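Local coordinates for protein glycosyl transferase (Staphylococcus aureus, PDB 5TZJ) that is a family 2 glycosyl transferase that holds uridine-diphosphate-N-acetylglucosamine in a pocket, at residues A[14-19]-A[47-52]; A[18-23]-A[55-60]; A[140-145]-A[185-190]; A[145-150]-A[192-197]; A[231-236]-A[284-289]. One frame throughout, in Å; residues are numbered along the deposited sequence.

Interaction 1: residues A[14-19]-A[47-52]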
# COMPACT_ATOMS: atom_id res chain seq x y z
N LYS A 14 -21.33 11.66 -6.40
CA LYS A 14 -21.44 12.71 -5.39
C LYS A 14 -20.12 13.45 -5.16
O LYS A 14 -20.14 14.54 -4.58
CB LYS A 14 -21.92 12.15 -4.06
CG LYS A 14 -23.05 11.17 -4.14
CD LYS A 14 -24.35 11.80 -4.61
CE LYS A 14 -25.46 10.73 -4.64
NZ LYS A 14 -26.78 11.28 -5.03
N TYR A 15 -18.98 12.91 -5.58
CA TYR A 15 -17.72 13.60 -5.32
C TYR A 15 -16.81 13.76 -6.53
O TYR A 15 -15.84 14.52 -6.43
CB TYR A 15 -16.93 12.87 -4.21
CG TYR A 15 -17.03 11.35 -4.25
CD1 TYR A 15 -16.22 10.61 -5.10
CD2 TYR A 15 -17.94 10.67 -3.45
CE1 TYR A 15 -16.30 9.20 -5.15
CE2 TYR A 15 -18.04 9.26 -3.49
CZ TYR A 15 -17.22 8.52 -4.34
OH TYR A 15 -17.32 7.11 -4.37
N ILE A 16 -17.08 13.09 -7.65
CA ILE A 16 -16.08 13.05 -8.72
C ILE A 16 -15.77 14.44 -9.25
O ILE A 16 -14.67 14.67 -9.77
CB ILE A 16 -16.54 12.11 -9.86
CG1 ILE A 16 -15.44 11.93 -10.90
CG2 ILE A 16 -17.80 12.62 -10.46
CD1 ILE A 16 -14.24 11.13 -10.37
N THR A 17 -16.70 15.39 -9.09
CA THR A 17 -16.46 16.75 -9.55
C THR A 17 -15.27 17.40 -8.85
O THR A 17 -14.49 18.13 -9.48
CB THR A 17 -17.73 17.59 -9.35
OG1 THR A 17 -18.80 17.03 -10.12
CG2 THR A 17 -17.51 19.00 -9.80
N GLU A 18 -15.11 17.17 -7.54
CA GLU A 18 -13.97 17.81 -6.86
C GLU A 18 -12.65 17.39 -7.50
O GLU A 18 -11.80 18.24 -7.80
CB GLU A 18 -13.98 17.51 -5.36
CG GLU A 18 -15.38 17.35 -4.75
CD GLU A 18 -16.17 18.65 -4.60
OE1 GLU A 18 -17.22 18.58 -3.94
OE2 GLU A 18 -15.77 19.72 -5.12
N LEU A 19 -12.49 16.10 -7.81
CA LEU A 19 -11.28 15.65 -8.49
C LEU A 19 -11.11 16.32 -9.85
O LEU A 19 -10.04 16.86 -10.16
CB LEU A 19 -11.31 14.13 -8.66
CG LEU A 19 -10.21 13.57 -9.58
CD1 LEU A 19 -8.79 13.99 -9.15
CD2 LEU A 19 -10.34 12.05 -9.59
N LEU A 47 -20.65 8.89 -15.14
CA LEU A 47 -20.07 9.08 -16.47
C LEU A 47 -20.57 10.35 -17.13
O LEU A 47 -19.81 11.00 -17.88
CB LEU A 47 -20.35 7.88 -17.37
CG LEU A 47 -19.43 6.65 -17.21
CD1 LEU A 47 -19.65 5.71 -18.41
CD2 LEU A 47 -17.99 7.02 -17.09
N GLN A 48 -21.83 10.72 -16.89
CA GLN A 48 -22.32 11.97 -17.45
C GLN A 48 -21.64 13.17 -16.81
O GLN A 48 -21.39 14.17 -17.49
CB GLN A 48 -23.84 12.06 -17.29
CG GLN A 48 -24.59 10.98 -18.09
CD GLN A 48 -24.86 9.69 -17.31
OE1 GLN A 48 -24.02 9.20 -16.54
NE2 GLN A 48 -26.06 9.11 -17.52
N ILE A 49 -21.28 13.07 -15.52
CA ILE A 49 -20.48 14.16 -14.93
C ILE A 49 -19.08 14.19 -15.54
O ILE A 49 -18.57 15.26 -15.90
CB ILE A 49 -20.43 14.04 -13.40
CG1 ILE A 49 -21.85 14.21 -12.84
CG2 ILE A 49 -19.55 15.12 -12.82
CD1 ILE A 49 -22.01 13.76 -11.40
N VAL A 50 -18.45 13.02 -15.71
CA VAL A 50 -17.13 12.99 -16.33
C VAL A 50 -17.16 13.62 -17.73
O VAL A 50 -16.23 14.35 -18.11
CB VAL A 50 -16.58 11.55 -16.36
CG1 VAL A 50 -15.35 11.47 -17.25
CG2 VAL A 50 -16.21 11.05 -14.92
N GLU A 51 -18.22 13.38 -18.51
CA GLU A 51 -18.25 13.89 -19.88
C GLU A 51 -18.37 15.40 -19.97
O GLU A 51 -18.08 15.97 -21.04
CB GLU A 51 -19.38 13.22 -20.67
CG GLU A 51 -18.93 11.85 -21.14
CD GLU A 51 -17.93 11.98 -22.27
OE1 GLU A 51 -17.00 11.13 -22.30
OE2 GLU A 51 -18.09 12.92 -23.12
N LYS A 52 -18.78 16.08 -18.90
CA LYS A 52 -18.78 17.54 -18.94
C LYS A 52 -17.36 18.12 -19.02
O LYS A 52 -17.23 19.31 -19.31
CB LYS A 52 -19.52 18.11 -17.73
CG LYS A 52 -20.93 17.53 -17.49
CD LYS A 52 -21.58 18.18 -16.26
CE LYS A 52 -22.70 17.34 -15.67
NZ LYS A 52 -24.07 17.73 -16.17
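I16 and T17 meet I49 and V50 where two helices of the Rossmann-like half of a GT-A-type fold lie beside each other. Helix 16-24 connects parallel strands 3-9 and 33-39, helix 46-51 connects 33-39 and 59-63, and together they form two successive beta-alpha-beta crossovers on one face of the sheet. The contact joins the first turn of the earlier helix to the short later helix, with CA atoms of T17 and I49 7.2 Å apart. Three branched aliphatic side chains carry most of it, and the T17 hydroxyl adds a contact at the rim. I16 faces the other helix with both of its branches: its methyl CG2 lies 3.9 Å from CG2 of I49, the two side chains sliding past each other in opposite directions. Its other branch, CG1, is anti to the backbone N (chi1 -173°), which carries it across to V50, where CG1 and V50 CG2 are 4.2 Å apart. I16 also packs on T9 of strand 3-9, and V50 on V61 of strand 59-63, so this pair sits where the helices press on the sheet. Beyond the apolar patch, E51 forms a salt bridge with R54, and T17 packs on Y53, both in the connection that leads on to strand 59-63. With CG1 of I49 anti to the carbonyl carbon (chi1 -64°), its methyl CG2 is left opposite the backbone N and meets the T17 side chain at about a right angle, 3.4 Å between I49 CG2 and the hydroxyl oxygen T17 OG1.

Interaction 2: residues A[18-23]-A[55-60]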
# COMPACT_ATOMS: atom_id res chain seq x y z
N GLU A 18 -15.11 17.17 -7.54
CA GLU A 18 -13.97 17.81 -6.86
C GLU A 18 -12.65 17.39 -7.50
O GLU A 18 -11.80 18.24 -7.80
CB GLU A 18 -13.98 17.51 -5.36
CG GLU A 18 -15.38 17.35 -4.75
CD GLU A 18 -16.17 18.65 -4.60
OE1 GLU A 18 -17.22 18.58 -3.94
OE2 GLU A 18 -15.77 19.72 -5.12
N LEU A 19 -12.49 16.10 -7.81
CA LEU A 19 -11.28 15.65 -8.49
C LEU A 19 -11.11 16.32 -9.85
O LEU A 19 -10.04 16.86 -10.16
CB LEU A 19 -11.31 14.13 -8.66
CG LEU A 19 -10.21 13.57 -9.58
CD1 LEU A 19 -8.79 13.99 -9.15
CD2 LEU A 19 -10.34 12.05 -9.59
N LEU A 20 -12.14 16.24 -10.70
CA LEU A 20 -12.01 16.77 -12.05
C LEU A 20 -11.75 18.28 -12.05
O LEU A 20 -11.01 18.76 -12.91
CB LEU A 20 -13.26 16.43 -12.87
CG LEU A 20 -13.55 14.93 -13.00
CD1 LEU A 20 -15.00 14.67 -13.43
CD2 LEU A 20 -12.58 14.26 -13.96
N ASN A 21 -12.32 19.02 -11.09
CA ASN A 21 -12.01 20.45 -10.98
C ASN A 21 -10.54 20.66 -10.65
O ASN A 21 -9.90 21.58 -11.17
CB ASN A 21 -12.87 21.13 -9.91
CG ASN A 21 -14.31 21.32 -10.32
OD1 ASN A 21 -14.66 21.26 -11.50
ND2 ASN A 21 -15.17 21.57 -9.33
N SER A 22 -9.98 19.79 -9.79
CA SER A 22 -8.58 19.96 -9.39
C SER A 22 -7.65 19.63 -10.55
O SER A 22 -6.59 20.24 -10.69
CB SER A 22 -8.26 19.09 -8.17
OG SER A 22 -7.89 17.77 -8.56
N LEU A 23 -8.06 18.67 -11.41
CA LEU A 23 -7.33 18.40 -12.66
C LEU A 23 -7.46 19.56 -13.65
O LEU A 23 -6.48 19.95 -14.31
CB LEU A 23 -7.83 17.08 -13.25
CG LEU A 23 -7.62 15.88 -12.30
CD1 LEU A 23 -7.92 14.53 -12.94
CD2 LEU A 23 -6.19 15.88 -11.83
N ASN A 55 -14.02 18.63 -23.16
CA ASN A 55 -13.30 19.68 -23.87
C ASN A 55 -12.46 20.51 -22.92
O ASN A 55 -11.76 21.42 -23.38
CB ASN A 55 -14.24 20.60 -24.66
CG ASN A 55 -15.03 19.87 -25.74
OD1 ASN A 55 -14.50 18.98 -26.43
ND2 ASN A 55 -16.27 20.27 -25.93
N LYS A 56 -12.51 20.23 -21.63
CA LYS A 56 -11.70 20.94 -20.65
C LYS A 56 -10.41 20.20 -20.35
O LYS A 56 -9.36 20.82 -20.16
CB LYS A 56 -12.53 21.14 -19.37
CG LYS A 56 -12.06 22.24 -18.47
CD LYS A 56 -12.87 22.23 -17.19
CE LYS A 56 -13.11 23.64 -16.67
NZ LYS A 56 -14.46 24.09 -17.08
N LEU A 57 -10.47 18.87 -20.33
CA LEU A 57 -9.32 18.01 -20.08
C LEU A 57 -9.04 17.17 -21.32
O LEU A 57 -9.92 16.93 -22.14
CB LEU A 57 -9.59 17.10 -18.88
CG LEU A 57 -9.62 17.95 -17.60
CD1 LEU A 57 -10.25 17.17 -16.43
CD2 LEU A 57 -8.19 18.46 -17.23
N ASN A 58 -7.80 16.73 -21.45
CA ASN A 58 -7.46 15.65 -22.36
C ASN A 58 -8.01 14.36 -21.76
O ASN A 58 -7.41 13.78 -20.85
CB ASN A 58 -5.95 15.58 -22.53
CG ASN A 58 -5.54 14.82 -23.74
OD1 ASN A 58 -6.39 14.31 -24.47
ND2 ASN A 58 -4.23 14.76 -24.00
N LEU A 59 -9.14 13.89 -22.23
CA LEU A 59 -9.92 12.93 -21.46
C LEU A 59 -10.02 11.60 -22.20
O LEU A 59 -10.26 11.58 -23.41
CB LEU A 59 -11.30 13.54 -21.21
CG LEU A 59 -12.12 13.15 -20.00
CD1 LEU A 59 -13.44 13.93 -19.90
CD2 LEU A 59 -12.39 11.74 -20.15
N LYS A 60 -9.81 10.50 -21.49
CA LYS A 60 -10.10 9.17 -22.00
C LYS A 60 -11.06 8.50 -21.02
O LYS A 60 -10.74 8.35 -19.84
CB LYS A 60 -8.83 8.33 -22.14
CG LYS A 60 -7.91 8.70 -23.28
CD LYS A 60 -6.66 7.82 -23.23
CE LYS A 60 -5.72 8.13 -24.39
NZ LYS A 60 -4.31 7.72 -24.09
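L57 inserts its forked end against one flank of the helix that carries L20 and L23. The apolar contacts are modest: L57 CD1 lies 4.0 Å from L23 CB and 4.5 Å from L20 CD2, so one methyl serves two residues nearly a helical turn apart. The same fork also rests on backbone carbonyls. L57 CD1 is 3.9 Å from L20 O, and the second branch, L57 CD2, approaches L23 O at 3.7 Å; these are van der Waals contacts. With CG anti to the carbonyl carbon (chi1 -70°), the L57 fork is held against the helix flank. Within the helix, S22 OG donates to L19 O over 2.8 Å, in the carbonyl plane and on a lone pair, while L23 N donates to the same oxygen at 3.0 Å, giving that carbonyl two donors. In the fold, L57 belongs to the turn leading into strand 59-63 and packs also on F33 at the start of strand 33-39. L20 leans on Y53, whose hydroxyl bonds N21, and L23 reaches V5 and V35, so helix 16-24 lies over neighbouring strands 3-9 and 33-39, with the L57 turn closing its flank.

Interaction 3: residues A[140-145]-A[185-190]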
# COMPACT_ATOMS: atom_id res chain seq x y z
N VAL A 140 15.89 8.18 -2.14
CA VAL A 140 15.66 7.41 -0.92
C VAL A 140 15.64 5.93 -1.29
O VAL A 140 15.41 5.55 -2.44
CB VAL A 140 14.33 7.78 -0.21
CG1 VAL A 140 14.34 9.23 0.22
CG2 VAL A 140 13.13 7.48 -1.14
N THR A 141 15.83 5.09 -0.27
CA THR A 141 15.84 3.64 -0.45
C THR A 141 14.86 2.98 0.51
O THR A 141 14.39 3.57 1.49
CB THR A 141 17.24 3.04 -0.25
OG1 THR A 141 17.49 2.83 1.15
CG2 THR A 141 18.34 3.98 -0.79
N LEU A 142 14.57 1.72 0.20
CA LEU A 142 13.72 0.90 1.05
C LEU A 142 14.31 0.74 2.44
O LEU A 142 13.55 0.55 3.39
CB LEU A 142 13.52 -0.48 0.43
CG LEU A 142 12.48 -0.60 -0.67
CD1 LEU A 142 12.58 -1.97 -1.38
CD2 LEU A 142 11.07 -0.38 -0.10
N LEU A 143 15.63 0.85 2.58
CA LEU A 143 16.28 0.61 3.86
C LEU A 143 16.74 1.88 4.55
O LEU A 143 17.19 1.80 5.69
CB LEU A 143 17.48 -0.34 3.69
CG LEU A 143 17.21 -1.75 3.18
CD1 LEU A 143 18.54 -2.50 3.03
CD2 LEU A 143 16.26 -2.48 4.12
N ASN A 144 16.69 3.05 3.91
CA ASN A 144 17.16 4.22 4.65
C ASN A 144 16.05 5.24 4.84
O ASN A 144 16.31 6.39 5.20
CB ASN A 144 18.40 4.85 4.01
CG ASN A 144 18.11 5.60 2.70
OD1 ASN A 144 16.94 5.84 2.31
ND2 ASN A 144 19.18 5.99 2.03
N SER A 145 14.80 4.83 4.61
CA SER A 145 13.68 5.73 4.72
C SER A 145 12.48 4.90 5.14
O SER A 145 12.55 3.67 5.21
CB SER A 145 13.40 6.43 3.38
OG SER A 145 12.78 5.48 2.48
N ALA A 185 7.02 -1.89 -7.68
CA ALA A 185 7.57 -0.67 -8.28
C ALA A 185 8.78 -0.20 -7.49
O ALA A 185 9.79 0.23 -8.06
CB ALA A 185 6.52 0.44 -8.33
N TYR A 186 8.72 -0.30 -6.15
CA TYR A 186 9.89 0.06 -5.35
C TYR A 186 11.07 -0.83 -5.68
O TYR A 186 12.21 -0.36 -5.86
CB TYR A 186 9.57 -0.06 -3.86
CG TYR A 186 8.71 1.03 -3.22
CD1 TYR A 186 8.60 2.28 -3.76
CD2 TYR A 186 8.04 0.77 -2.01
CE1 TYR A 186 7.82 3.28 -3.10
CE2 TYR A 186 7.30 1.74 -1.34
CZ TYR A 186 7.18 3.00 -1.90
OH TYR A 186 6.41 3.93 -1.24
N LEU A 187 10.84 -2.15 -5.73
CA LEU A 187 11.93 -3.10 -5.93
C LEU A 187 12.62 -2.93 -7.30
O LEU A 187 13.81 -3.24 -7.44
CB LEU A 187 11.40 -4.52 -5.76
CG LEU A 187 11.10 -5.02 -4.32
CD1 LEU A 187 10.28 -6.31 -4.33
CD2 LEU A 187 12.39 -5.21 -3.46
N ASN A 188 11.91 -2.45 -8.32
CA ASN A 188 12.47 -2.34 -9.66
C ASN A 188 13.02 -0.96 -10.01
O ASN A 188 13.69 -0.83 -11.03
CB ASN A 188 11.40 -2.71 -10.71
CG ASN A 188 11.18 -4.20 -10.79
OD1 ASN A 188 11.99 -4.93 -11.37
ND2 ASN A 188 10.11 -4.67 -10.17
N ALA A 189 12.75 0.05 -9.20
CA ALA A 189 13.07 1.40 -9.62
C ALA A 189 14.55 1.66 -9.40
O ALA A 189 15.15 1.15 -8.46
CB ALA A 189 12.25 2.43 -8.85
N ASN A 190 15.15 2.43 -10.29
CA ASN A 190 16.52 2.84 -10.06
C ASN A 190 16.60 3.99 -9.06
O ASN A 190 17.60 4.10 -8.34
CB ASN A 190 17.19 3.23 -11.37
CG ASN A 190 17.37 2.05 -12.29
OD1 ASN A 190 17.67 0.94 -11.83
ND2 ASN A 190 17.17 2.28 -13.59
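L142 places its two methyl groups against Y186 and L187, neighbours on the last turn of helix 177-188. The contact across is entirely apolar. CD2 of L142 comes obliquely to the tyrosine ring, 3.8 Å from Y186 CD2, and stays close to the root of that side chain, 4.1 Å from Y186 CB. The other branch, L142 CD1, meets L187 CD2 at 3.9 Å, the two leucines crossing at about a right angle. L187 leaves the backbone pointing away from the loop, and its CG, anti to the carbonyl carbon (chi1 -75°), begins the bend that returns CD2 to L142.

The polar interactions shape the loop itself. T141 OG1 accepts from L143 N at 3.1 Å, an ST turn, and receives a weak second bond from N144 N. N144 OD1 takes T141 N at 2.9 Å, with the donor well above the carbonyl plane, and S145 OG donates to T141 O at 2.7 Å. T141 is therefore bonded through its side chain, N and O, and these bonds fold the loop tightly around the base of L142. On the far side, the hydroxyl of Y186 reaches T150 O, which fixes the hydroxyl end of the ring while L142 packs at its root.

Y186 further lies on V115 and L117 of strand 115-122 and on I192 of strand 192-195, sealing the helix end to the sheet. L142 also touches I245 of helix 239-256, so the loop is wedged between that helix and helix 177-188.

Interaction 4: residues A[145-150]-A[192-197]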
# COMPACT_ATOMS: atom_id res chain seq x y z
N SER A 145 14.80 4.83 4.61
CA SER A 145 13.68 5.73 4.72
C SER A 145 12.48 4.90 5.14
O SER A 145 12.55 3.67 5.21
CB SER A 145 13.40 6.43 3.38
OG SER A 145 12.78 5.48 2.48
N ARG A 146 11.36 5.57 5.40
CA ARG A 146 10.13 4.88 5.77
C ARG A 146 9.19 4.70 4.58
O ARG A 146 7.98 4.61 4.78
CB ARG A 146 9.40 5.64 6.88
CG ARG A 146 10.28 6.19 7.97
CD ARG A 146 10.13 5.36 9.24
NE ARG A 146 8.73 5.22 9.60
CZ ARG A 146 8.28 4.31 10.44
NH1 ARG A 146 9.15 3.48 11.01
NH2 ARG A 146 6.99 4.22 10.71
N ILE A 147 9.69 4.65 3.35
CA ILE A 147 8.75 4.53 2.22
C ILE A 147 7.95 3.24 2.30
O ILE A 147 6.83 3.16 1.79
CB ILE A 147 9.45 4.62 0.87
CG1 ILE A 147 10.55 3.55 0.76
CG2 ILE A 147 9.99 6.05 0.65
CD1 ILE A 147 11.10 3.40 -0.68
N ILE A 148 8.48 2.21 2.96
CA ILE A 148 7.74 0.97 3.03
C ILE A 148 6.46 1.11 3.86
O ILE A 148 5.56 0.27 3.74
CB ILE A 148 8.67 -0.14 3.55
CG1 ILE A 148 8.11 -1.51 3.21
CG2 ILE A 148 8.82 -0.04 5.07
CD1 ILE A 148 9.12 -2.65 3.40
N TYR A 149 6.36 2.13 4.70
CA TYR A 149 5.15 2.41 5.45
C TYR A 149 4.06 3.08 4.61
O TYR A 149 2.98 3.33 5.16
CB TYR A 149 5.47 3.23 6.69
CG TYR A 149 6.18 2.32 7.69
CD1 TYR A 149 7.54 2.07 7.58
CD2 TYR A 149 5.47 1.64 8.67
CE1 TYR A 149 8.20 1.20 8.47
CE2 TYR A 149 6.13 0.75 9.59
CZ TYR A 149 7.48 0.52 9.45
OH TYR A 149 8.13 -0.36 10.30
N THR A 150 4.29 3.33 3.31
CA THR A 150 3.24 3.84 2.42
C THR A 150 3.27 3.07 1.09
O THR A 150 4.18 3.26 0.27
CB THR A 150 3.32 5.37 2.22
OG1 THR A 150 2.27 5.77 1.32
CG2 THR A 150 4.65 5.83 1.65
N ILE A 192 14.04 6.39 -6.29
CA ILE A 192 12.79 6.70 -5.61
C ILE A 192 13.00 8.02 -4.91
O ILE A 192 14.01 8.20 -4.22
CB ILE A 192 12.42 5.59 -4.58
CG1 ILE A 192 12.37 4.20 -5.23
CG2 ILE A 192 11.10 5.92 -3.84
CD1 ILE A 192 12.11 3.06 -4.19
N SER A 193 12.06 8.94 -5.05
CA SER A 193 12.25 10.28 -4.51
C SER A 193 11.02 10.65 -3.72
O SER A 193 9.98 10.01 -3.81
CB SER A 193 12.49 11.31 -5.62
OG SER A 193 13.38 10.81 -6.58
N VAL A 194 11.13 11.73 -2.95
CA VAL A 194 10.06 12.21 -2.10
C VAL A 194 9.98 13.70 -2.29
O VAL A 194 10.97 14.42 -2.06
CB VAL A 194 10.27 11.86 -0.62
CG1 VAL A 194 9.06 12.31 0.19
CG2 VAL A 194 10.51 10.35 -0.44
N LEU A 195 8.81 14.18 -2.69
CA LEU A 195 8.57 15.61 -2.86
C LEU A 195 7.59 16.04 -1.78
O LEU A 195 6.44 15.58 -1.75
CB LEU A 195 8.07 15.89 -4.28
CG LEU A 195 7.77 17.31 -4.73
CD1 LEU A 195 8.58 17.68 -5.93
CD2 LEU A 195 6.37 17.28 -5.15
N SER A 196 8.06 16.88 -0.85
CA SER A 196 7.26 17.30 0.30
C SER A 196 7.07 18.81 0.40
O SER A 196 6.76 19.31 1.48
CB SER A 196 7.90 16.78 1.59
OG SER A 196 7.65 15.41 1.75
N ASP A 197 7.21 19.55 -0.71
CA ASP A 197 7.21 21.01 -0.62
C ASP A 197 5.85 21.58 -0.22
O ASP A 197 5.79 22.63 0.45
CB ASP A 197 7.68 21.61 -1.95
CG ASP A 197 9.18 21.43 -2.14
OD1 ASP A 197 9.83 20.89 -1.23
OD2 ASP A 197 9.72 21.85 -3.18
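I147 lies in a short 3-10 turn, about 147-149, that faces the side of strand 192-195 presenting I192 and V194; the backbones are well separated, with CA atoms of I147 and V194 8.9 Å apart. The turn is closed by Y149 N bonding R146 O at 3.0 Å and T150 N bonding I147 O at the same length, and S145 OG adds a weak bond from I147 N. The strand is extended, and alternation points I192 and V194 toward the turn while S193 points away. I147 spans the gap. Its CG1 lies between the backbone N and the carbonyl carbon (chi1 57°), and the chain then runs on extended, so that CD1 arrives obliquely at I192, 3.7 Å from I192 CD1 and 4.0 Å from I192 CG2. The remaining branch, I147 CG2, makes a looser contact with V194 CG2 at 4.5 Å. On the outer side of the turn, R146 NH2 lies 3.5 Å above the centre of the Y149 ring. I147 and I192 share L117 of strand 115-122 and V140 of strand 139-140 as further neighbours. Strand 192-195 runs parallel to strand 115-122, and the whole is a hydrophobic layer beneath a loop crossing over one face of the central mixed sheet of a GT-A-type glycosyl transferase domain.

Interaction 5: residues A[231-236]-A[284-289]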
# COMPACT_ATOMS: atom_id res chain seq x y z
N GLU A 231 8.11 -11.86 -3.90
CA GLU A 231 8.65 -10.80 -4.74
C GLU A 231 9.98 -10.28 -4.19
O GLU A 231 10.96 -10.16 -4.93
CB GLU A 231 7.63 -9.66 -4.88
CG GLU A 231 7.96 -8.74 -5.99
CD GLU A 231 7.74 -9.42 -7.37
OE1 GLU A 231 8.53 -9.15 -8.26
OE2 GLU A 231 6.79 -10.23 -7.55
N ILE A 232 10.01 -9.95 -2.89
CA ILE A 232 11.24 -9.41 -2.30
C ILE A 232 12.38 -10.40 -2.43
O ILE A 232 13.49 -10.06 -2.86
CB ILE A 232 11.00 -9.02 -0.83
CG1 ILE A 232 10.07 -7.79 -0.71
CG2 ILE A 232 12.36 -8.80 -0.06
CD1 ILE A 232 9.36 -7.67 0.66
N LEU A 233 12.13 -11.65 -2.05
CA LEU A 233 13.20 -12.64 -2.02
C LEU A 233 13.67 -13.00 -3.42
O LEU A 233 14.80 -13.50 -3.59
CB LEU A 233 12.71 -13.87 -1.23
CG LEU A 233 12.69 -13.56 0.26
CD1 LEU A 233 12.02 -14.67 1.02
CD2 LEU A 233 14.12 -13.45 0.75
N ASN A 234 12.89 -12.67 -4.44
CA ASN A 234 13.33 -12.88 -5.80
C ASN A 234 13.86 -11.63 -6.46
O ASN A 234 14.25 -11.69 -7.61
CB ASN A 234 12.21 -13.45 -6.67
CG ASN A 234 12.09 -14.92 -6.52
OD1 ASN A 234 12.87 -15.70 -7.11
ND2 ASN A 234 11.12 -15.34 -5.72
N ALA A 235 13.88 -10.49 -5.76
CA ALA A 235 14.44 -9.31 -6.43
C ALA A 235 15.92 -9.51 -6.78
O ALA A 235 16.65 -10.30 -6.17
CB ALA A 235 14.27 -8.08 -5.54
N ASP A 236 16.38 -8.69 -7.72
CA ASP A 236 17.78 -8.71 -8.16
C ASP A 236 18.61 -7.80 -7.27
O ASP A 236 19.05 -6.71 -7.66
CB ASP A 236 17.87 -8.32 -9.63
CG ASP A 236 19.28 -8.49 -10.20
OD1 ASP A 236 20.11 -9.20 -9.57
OD2 ASP A 236 19.54 -7.90 -11.29
N ALA A 284 6.56 -18.59 3.70
CA ALA A 284 7.41 -18.10 2.63
C ALA A 284 8.58 -17.26 3.14
O ALA A 284 9.44 -16.92 2.32
CB ALA A 284 6.59 -17.24 1.66
N VAL A 285 8.58 -16.87 4.42
CA VAL A 285 9.64 -16.07 5.02
C VAL A 285 10.68 -17.03 5.62
O VAL A 285 10.34 -17.80 6.53
CB VAL A 285 9.08 -15.12 6.09
CG1 VAL A 285 10.20 -14.35 6.87
CG2 VAL A 285 8.05 -14.12 5.45
N PRO A 286 11.90 -17.09 5.11
CA PRO A 286 12.90 -17.97 5.73
C PRO A 286 13.11 -17.57 7.19
O PRO A 286 13.18 -16.39 7.51
CB PRO A 286 14.18 -17.74 4.91
CG PRO A 286 13.69 -17.18 3.58
CD PRO A 286 12.47 -16.33 3.98
N GLU A 287 13.25 -18.58 8.06
CA GLU A 287 13.36 -18.36 9.50
C GLU A 287 14.54 -17.46 9.88
O GLU A 287 14.47 -16.77 10.90
CB GLU A 287 13.52 -19.72 10.19
CG GLU A 287 13.38 -19.70 11.69
CD GLU A 287 13.61 -21.12 12.29
OE1 GLU A 287 12.89 -22.06 11.90
OE2 GLU A 287 14.56 -21.29 13.10
N ARG A 288 15.61 -17.43 9.08
CA ARG A 288 16.73 -16.54 9.43
C ARG A 288 16.33 -15.08 9.45
O ARG A 288 17.01 -14.26 10.08
CB ARG A 288 17.88 -16.73 8.43
CG ARG A 288 17.47 -16.31 6.95
CD ARG A 288 18.47 -16.70 5.86
NE ARG A 288 18.13 -15.87 4.69
CZ ARG A 288 17.58 -16.33 3.56
NH1 ARG A 288 17.38 -17.65 3.37
NH2 ARG A 288 17.23 -15.47 2.58
N VAL A 289 15.21 -14.73 8.79
CA VAL A 289 14.81 -13.34 8.73
C VAL A 289 14.27 -12.90 10.07
O VAL A 289 14.27 -11.69 10.37
CB VAL A 289 13.75 -13.15 7.61
CG1 VAL A 289 13.24 -11.70 7.58
CG2 VAL A 289 14.32 -13.58 6.27
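L233 carries its CG anti to the carbonyl carbon (chi1 -75°) and continues extended, which aims its forked end from the last turn of helix 218-233 straight at P286. R288 takes the opposite course: CG sits between backbone N and carbonyl carbon (chi1 64°), and the rest of the chain stretches back past the proline toward the leucine. L233 CD1 presses on P286 CD at 3.4 Å, tighter than usual for two carbons, and also lies 3.7 Å from A284 O. Its other methyl, L233 CD2, passes the guanidinium obliquely, 4.1 Å from R288 NH2. That guanidinium has P286 CB over one face, 3.5 Å above its plane and toward the rim. The charge is met by D243, which forms a salt bridge with R288 NE; E239 is a long, weak partner of NH2. L233, A284, P286 and R288 each touch a crystal neighbour, so lattice contacts may influence this surface patch. Within the helical linker domain, helix 239-256 lies next to both segments: L233 packs on its D243 and L246, and V285 on its L250. The contact thereby brings the end of helix 218-233 against the loop that follows helix 271-282.

Interactions 1 and 2 share helix 16-24 and touch, V50 CA lying 4.0 Å from L20 CD1, with centres 9 Å apart. Interactions 3 and 4 form a second pair, also 9 Å between centres: V140 N reaches I192 O at 2.8 Å and L142 CD2 lies 3.8 Å from I147 CD1. Interaction 5 joins this pair through interaction 3, where L187 CD1 packs 3.7 Å from E231 CG of the linker domain. The bound uridine-diphosphate-N-acetylglucosamine lies about 7 Å from the I16 side chain of interaction 1, about 11 Å from the L20 side chain of interaction 2 and the Y186 side chain of interaction 3, and about 14 Å from the I147 side chain of interaction 4. Interactions 1 and 5 have centres 43 Å apart.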